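PDB 6YGA: N-alpha-acetyltransferase 35, NatC auxiliary subunit from Saccharomyces cerevisiae, which serves as the auxiliary subunit of the NatC N-terminal acetyltransferase, which acetylates the N-terminal methionine of the L-A virus Gag protein. Local coordinates for residues Leu387-Asn401 with Phe413-Phe427. Sequence-based numbering, arbitrary orientation.
Sequences LIQESSNMLLEWYQN and FNRQLILWDSLQAQF. With EDO (1,2-ethanediol), chain C.
In M394, a selenomethionine, chi1 (-157°) sets CG trans to the main-chain nitrogen and the chain then bends at chi2, while W420 places its CG anti to its carbonyl carbon; the two meet where M394 CG lies over the six-membered ring, 3.5 Å from its centroid, a CH-pi contact. From CG the chain climbs away from the ring almost along its normal, so SE, 5.2 Å from the centroid, makes a distant Met-aromatic contact and packs against L419 CD2; CE goes on to the CG of Q416. The same indole uses its edge as well, W420 NE1 donating a nearly straight bond (165°) to Q416 OE1, 3.3 Å away and almost in the ring plane. That bond helps hold the Q416 amide in place, and Q416 OE1 also sits at the edge of the W398 ring, 3.2 Å from W398 CD1.

The two helices, consecutive in the chain and nearly antiparallel at 158°, form a helical hairpin within the region assigned to TPR-like repeats. Helix 360-372 packs against 387-401, and helix 433-456 against 413-427.

At the other end L387 CD2 sits over the centre of one face of the F427 ring, while L387 CD1 comes to 3.6 Å from F427 CD1. S391 OG stands at that ring's edge; the bond from S391 OG to L387 O is 2.7 Å long and arrives from the face opposite the backbone N-H. On the exposed flank, E397 OE1 takes two weak bonds from R415 NE and NH2, a long salt bridge with the carboxylate and guanidinium planes well tilted from each other; L419 CD2 covers one face of the guanidinium.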
# COMPACT_ATOMS: atom_id res chain seq x y z
N LEU B 387 -4.75 -17.48 -27.24
CA LEU B 387 -3.45 -17.09 -26.70
C LEU B 387 -3.24 -15.59 -26.79
O LEU B 387 -2.71 -14.97 -25.86
CB LEU B 387 -2.33 -17.83 -27.42
CG LEU B 387 -1.90 -19.18 -26.82
CD1 LEU B 387 -0.85 -19.85 -27.69
CD2 LEU B 387 -1.37 -18.96 -25.41
N ILE B 388 -3.66 -14.98 -27.90
CA ILE B 388 -3.53 -13.53 -28.05
C ILE B 388 -4.49 -12.81 -27.11
O ILE B 388 -4.16 -11.76 -26.55
CB ILE B 388 -3.74 -13.13 -29.52
CG1 ILE B 388 -2.61 -13.70 -30.38
CG2 ILE B 388 -3.81 -11.61 -29.66
CD1 ILE B 388 -2.81 -13.51 -31.87
N GLN B 389 -5.69 -13.38 -26.91
CA GLN B 389 -6.65 -12.78 -25.99
C GLN B 389 -6.11 -12.77 -24.57
O GLN B 389 -6.21 -11.77 -23.85
CB GLN B 389 -7.98 -13.54 -26.06
CG GLN B 389 -9.19 -12.75 -25.60
CD GLN B 389 -9.80 -11.93 -26.72
OE1 GLN B 389 -9.96 -12.41 -27.84
NE2 GLN B 389 -10.14 -10.68 -26.41
N GLU B 390 -5.54 -13.90 -24.14
CA GLU B 390 -4.92 -13.98 -22.82
C GLU B 390 -3.72 -13.05 -22.72
O GLU B 390 -3.53 -12.38 -21.70
CB GLU B 390 -4.52 -15.42 -22.52
CG GLU B 390 -3.76 -15.62 -21.21
CD GLU B 390 -4.67 -15.81 -20.01
OE1 GLU B 390 -5.77 -15.22 -19.99
OE2 GLU B 390 -4.28 -16.56 -19.09
N SER B 391 -2.89 -13.01 -23.76
CA SER B 391 -1.72 -12.13 -23.73
C SER B 391 -2.13 -10.67 -23.66
O SER B 391 -1.51 -9.87 -22.95
CB SER B 391 -0.84 -12.39 -24.94
OG SER B 391 -0.41 -13.74 -24.99
N SER B 392 -3.20 -10.29 -24.37
CA SER B 392 -3.66 -8.91 -24.35
C SER B 392 -4.16 -8.51 -22.97
O SER B 392 -3.89 -7.40 -22.50
CB SER B 392 -4.76 -8.70 -25.39
OG SER B 392 -4.31 -9.09 -26.68
N ASN B 393 -4.91 -9.40 -22.32
CA ASN B 393 -5.35 -9.14 -20.95
C ASN B 393 -4.16 -9.04 -20.01
O ASN B 393 -4.14 -8.20 -19.10
CB ASN B 393 -6.32 -10.22 -20.49
CG ASN B 393 -7.63 -10.19 -21.26
OD1 ASN B 393 -8.07 -9.13 -21.72
ND2 ASN B 393 -8.27 -11.35 -21.40
N MSE B 394 -3.15 -9.89 -20.21
CA MSE B 394 -1.95 -9.87 -19.38
C MSE B 394 -1.23 -8.52 -19.50
O MSE B 394 -0.73 -7.98 -18.52
CB MSE B 394 -1.00 -11.00 -19.78
CG MSE B 394 -0.02 -11.42 -18.70
SE MSE B 394 -0.94 -12.18 -17.16
CE MSE B 394 -0.12 -11.10 -15.77
N LEU B 395 -1.20 -8.00 -20.73
CA LEU B 395 -0.52 -6.73 -20.96
C LEU B 395 -1.28 -5.57 -20.32
O LEU B 395 -0.67 -4.66 -19.77
CB LEU B 395 -0.35 -6.50 -22.47
CG LEU B 395 0.31 -5.20 -22.91
CD1 LEU B 395 1.72 -5.09 -22.36
CD2 LEU B 395 0.30 -5.09 -24.43
N LEU B 396 -2.62 -5.61 -20.39
CA LEU B 396 -3.40 -4.56 -19.75
C LEU B 396 -3.21 -4.56 -18.24
O LEU B 396 -3.13 -3.50 -17.61
CB LEU B 396 -4.88 -4.71 -20.11
CG LEU B 396 -5.24 -4.47 -21.58
CD1 LEU B 396 -6.75 -4.40 -21.73
CD2 LEU B 396 -4.58 -3.21 -22.11
N GLU B 397 -3.14 -5.75 -17.63
CA GLU B 397 -2.86 -5.82 -16.20
C GLU B 397 -1.48 -5.27 -15.87
O GLU B 397 -1.27 -4.68 -14.80
CB GLU B 397 -2.99 -7.25 -15.69
CG GLU B 397 -4.42 -7.76 -15.64
CD GLU B 397 -4.52 -9.22 -15.25
OE1 GLU B 397 -3.47 -9.83 -14.93
OE2 GLU B 397 -5.64 -9.76 -15.26
N TRP B 398 -0.52 -5.43 -16.79
CA TRP B 398 0.81 -4.86 -16.58
C TRP B 398 0.74 -3.33 -16.52
O TRP B 398 1.39 -2.71 -15.68
CB TRP B 398 1.76 -5.32 -17.68
CG TRP B 398 3.14 -4.73 -17.57
CD1 TRP B 398 4.21 -5.27 -16.91
CD2 TRP B 398 3.59 -3.49 -18.12
NE1 TRP B 398 5.30 -4.44 -17.03
CE2 TRP B 398 4.94 -3.34 -17.76
CE3 TRP B 398 2.98 -2.49 -18.88
CZ2 TRP B 398 5.70 -2.23 -18.14
CZ3 TRP B 398 3.73 -1.39 -19.26
CH2 TRP B 398 5.07 -1.27 -18.88
N TYR B 399 -0.06 -2.72 -17.41
CA TYR B 399 -0.21 -1.27 -17.39
C TYR B 399 -0.88 -0.81 -16.10
O TYR B 399 -0.46 0.18 -15.49
CB TYR B 399 -1.02 -0.80 -18.59
CG TYR B 399 -0.22 -0.62 -19.86
CD1 TYR B 399 0.40 0.60 -20.14
CD2 TYR B 399 -0.09 -1.65 -20.79
CE1 TYR B 399 1.13 0.78 -21.30
CE2 TYR B 399 0.64 -1.48 -21.95
CZ TYR B 399 1.25 -0.26 -22.20
OH TYR B 399 1.98 -0.08 -23.35
N GLN B 400 -1.92 -1.52 -15.67
CA GLN B 400 -2.66 -1.13 -14.48
C GLN B 400 -1.78 -1.22 -13.23
O GLN B 400 -1.91 -0.40 -12.32
CB GLN B 400 -3.91 -2.00 -14.33
CG GLN B 400 -4.80 -1.63 -13.15
CD GLN B 400 -6.23 -2.09 -13.34
OE1 GLN B 400 -6.72 -2.21 -14.46
NE2 GLN B 400 -6.92 -2.34 -12.22
N ASN B 401 -0.88 -2.20 -13.18
CA ASN B 401 0.01 -2.33 -12.04
C ASN B 401 0.94 -1.14 -11.89
O ASN B 401 1.41 -0.86 -10.78
CB ASN B 401 0.82 -3.63 -12.15
CG ASN B 401 1.68 -3.88 -10.94
OD1 ASN B 401 1.18 -4.19 -9.86
ND2 ASN B 401 2.99 -3.77 -11.11
N PHE B 413 4.04 -7.92 -9.32
CA PHE B 413 4.88 -8.77 -10.15
C PHE B 413 4.88 -10.22 -9.69
O PHE B 413 5.16 -11.11 -10.50
CB PHE B 413 6.31 -8.23 -10.19
CG PHE B 413 6.45 -6.97 -11.01
CD1 PHE B 413 6.35 -7.01 -12.39
CD2 PHE B 413 6.70 -5.76 -10.39
CE1 PHE B 413 6.49 -5.85 -13.14
CE2 PHE B 413 6.84 -4.60 -11.14
CZ PHE B 413 6.73 -4.64 -12.51
N ASN B 414 4.56 -10.48 -8.42
CA ASN B 414 4.43 -11.85 -7.94
C ASN B 414 3.45 -12.64 -8.79
O ASN B 414 3.74 -13.77 -9.21
CB ASN B 414 3.99 -11.84 -6.47
CG ASN B 414 5.15 -11.80 -5.51
OD1 ASN B 414 6.10 -12.57 -5.64
ND2 ASN B 414 5.08 -10.91 -4.53
N ARG B 415 2.30 -12.06 -9.09
CA ARG B 415 1.33 -12.72 -9.95
C ARG B 415 1.82 -12.80 -11.39
O ARG B 415 1.64 -13.82 -12.06
CB ARG B 415 -0.01 -11.98 -9.88
CG ARG B 415 -0.96 -12.26 -11.03
CD ARG B 415 -2.27 -11.51 -10.86
NE ARG B 415 -3.12 -11.65 -12.04
CZ ARG B 415 -3.93 -12.68 -12.27
NH1 ARG B 415 -4.00 -13.67 -11.39
NH2 ARG B 415 -4.67 -12.72 -13.37
N GLN B 416 2.46 -11.73 -11.89
CA GLN B 416 2.81 -11.68 -13.31
C GLN B 416 3.85 -12.74 -13.68
O GLN B 416 3.74 -13.36 -14.74
CB GLN B 416 3.34 -10.30 -13.68
CG GLN B 416 2.31 -9.18 -13.66
CD GLN B 416 2.90 -7.86 -14.14
OE1 GLN B 416 3.78 -7.84 -15.00
NE2 GLN B 416 2.43 -6.76 -13.57
N LEU B 417 4.87 -12.93 -12.84
CA LEU B 417 6.02 -13.73 -13.25
C LEU B 417 5.63 -15.15 -13.60
O LEU B 417 6.10 -15.70 -14.61
CB LEU B 417 7.09 -13.73 -12.15
CG LEU B 417 7.72 -12.38 -11.79
CD1 LEU B 417 8.94 -12.59 -10.92
CD2 LEU B 417 8.06 -11.57 -13.03
N ILE B 418 4.76 -15.77 -12.80
CA ILE B 418 4.37 -17.14 -13.11
C ILE B 418 3.36 -17.18 -14.25
O ILE B 418 3.29 -18.19 -14.97
CB ILE B 418 3.84 -17.84 -11.85
CG1 ILE B 418 3.98 -19.36 -12.00
CG2 ILE B 418 2.40 -17.46 -11.57
CD1 ILE B 418 5.40 -19.81 -12.29
N LEU B 419 2.60 -16.11 -14.46
CA LEU B 419 1.65 -16.09 -15.57
C LEU B 419 2.34 -15.80 -16.90
O LEU B 419 1.98 -16.38 -17.93
CB LEU B 419 0.54 -15.06 -15.30
CG LEU B 419 -0.76 -15.59 -14.70
CD1 LEU B 419 -0.53 -16.23 -13.35
CD2 LEU B 419 -1.78 -14.47 -14.58
N TRP B 420 3.34 -14.91 -16.89
CA TRP B 420 4.17 -14.73 -18.08
C TRP B 420 4.89 -16.02 -18.45
O TRP B 420 4.97 -16.37 -19.63
CB TRP B 420 5.19 -13.61 -17.86
CG TRP B 420 4.63 -12.23 -17.89
CD1 TRP B 420 4.68 -11.30 -16.88
CD2 TRP B 420 3.94 -11.59 -18.97
NE1 TRP B 420 4.07 -10.14 -17.28
CE2 TRP B 420 3.60 -10.29 -18.56
CE3 TRP B 420 3.57 -12.01 -20.26
CZ2 TRP B 420 2.92 -9.40 -19.38
CZ3 TRP B 420 2.89 -11.12 -21.07
CH2 TRP B 420 2.57 -9.83 -20.63
N ASP B 421 5.41 -16.73 -17.45
CA ASP B 421 6.13 -17.98 -17.71
C ASP B 421 5.21 -19.02 -18.33
O ASP B 421 5.55 -19.64 -19.35
CB ASP B 421 6.75 -18.51 -16.41
CG ASP B 421 7.72 -19.66 -16.65
OD1 ASP B 421 8.80 -19.41 -17.24
OD2 ASP B 421 7.42 -20.80 -16.25
N SER B 422 4.03 -19.22 -17.73
CA SER B 422 3.07 -20.17 -18.28
C SER B 422 2.64 -19.78 -19.68
O SER B 422 2.48 -20.64 -20.56
CB SER B 422 1.86 -20.27 -17.35
OG SER B 422 0.91 -21.20 -17.83
N LEU B 423 2.47 -18.48 -19.92
CA LEU B 423 2.09 -18.01 -21.25
C LEU B 423 3.20 -18.29 -22.26
O LEU B 423 2.94 -18.75 -23.38
CB LEU B 423 1.76 -16.53 -21.19
CG LEU B 423 0.90 -15.95 -22.31
CD1 LEU B 423 -0.41 -16.72 -22.42
CD2 LEU B 423 0.65 -14.49 -22.02
N GLN B 424 4.45 -18.02 -21.87
CA GLN B 424 5.58 -18.27 -22.76
C GLN B 424 5.70 -19.76 -23.09
O GLN B 424 5.97 -20.13 -24.24
CB GLN B 424 6.87 -17.75 -22.13
CG GLN B 424 8.11 -17.95 -22.99
CD GLN B 424 9.40 -17.67 -22.24
OE1 GLN B 424 9.42 -16.92 -21.26
NE2 GLN B 424 10.49 -18.28 -22.69
N ALA B 425 5.50 -20.63 -22.09
CA ALA B 425 5.57 -22.06 -22.34
C ALA B 425 4.42 -22.54 -23.23
O ALA B 425 4.57 -23.53 -23.95
CB ALA B 425 5.57 -22.83 -21.02
N GLN B 426 3.28 -21.86 -23.19
CA GLN B 426 2.16 -22.27 -24.04
C GLN B 426 2.40 -21.84 -25.49
O GLN B 426 2.08 -22.59 -26.42
CB GLN B 426 0.85 -21.70 -23.51
CG GLN B 426 -0.40 -22.23 -24.20
CD GLN B 426 -0.63 -23.71 -23.95
OE1 GLN B 426 -0.23 -24.25 -22.91
NE2 GLN B 426 -1.27 -24.38 -24.90
N PHE B 427 2.94 -20.64 -25.69
CA PHE B 427 3.41 -20.25 -27.02
C PHE B 427 4.49 -21.20 -27.51
O PHE B 427 4.53 -21.55 -28.70
CB PHE B 427 3.95 -18.82 -27.00
CG PHE B 427 2.89 -17.75 -27.09
CD1 PHE B 427 2.02 -17.72 -28.16
CD2 PHE B 427 2.81 -16.76 -26.12
CE1 PHE B 427 1.05 -16.74 -28.25
CE2 PHE B 427 1.84 -15.77 -26.21
CZ PHE B 427 0.97 -15.76 -27.27
C1 EDO C . 6.54 -14.99 -2.03
O1 EDO C . 6.94 -13.74 -2.60
C2 EDO C . 7.18 -16.15 -2.78
O2 EDO C . 6.74 -16.16 -4.14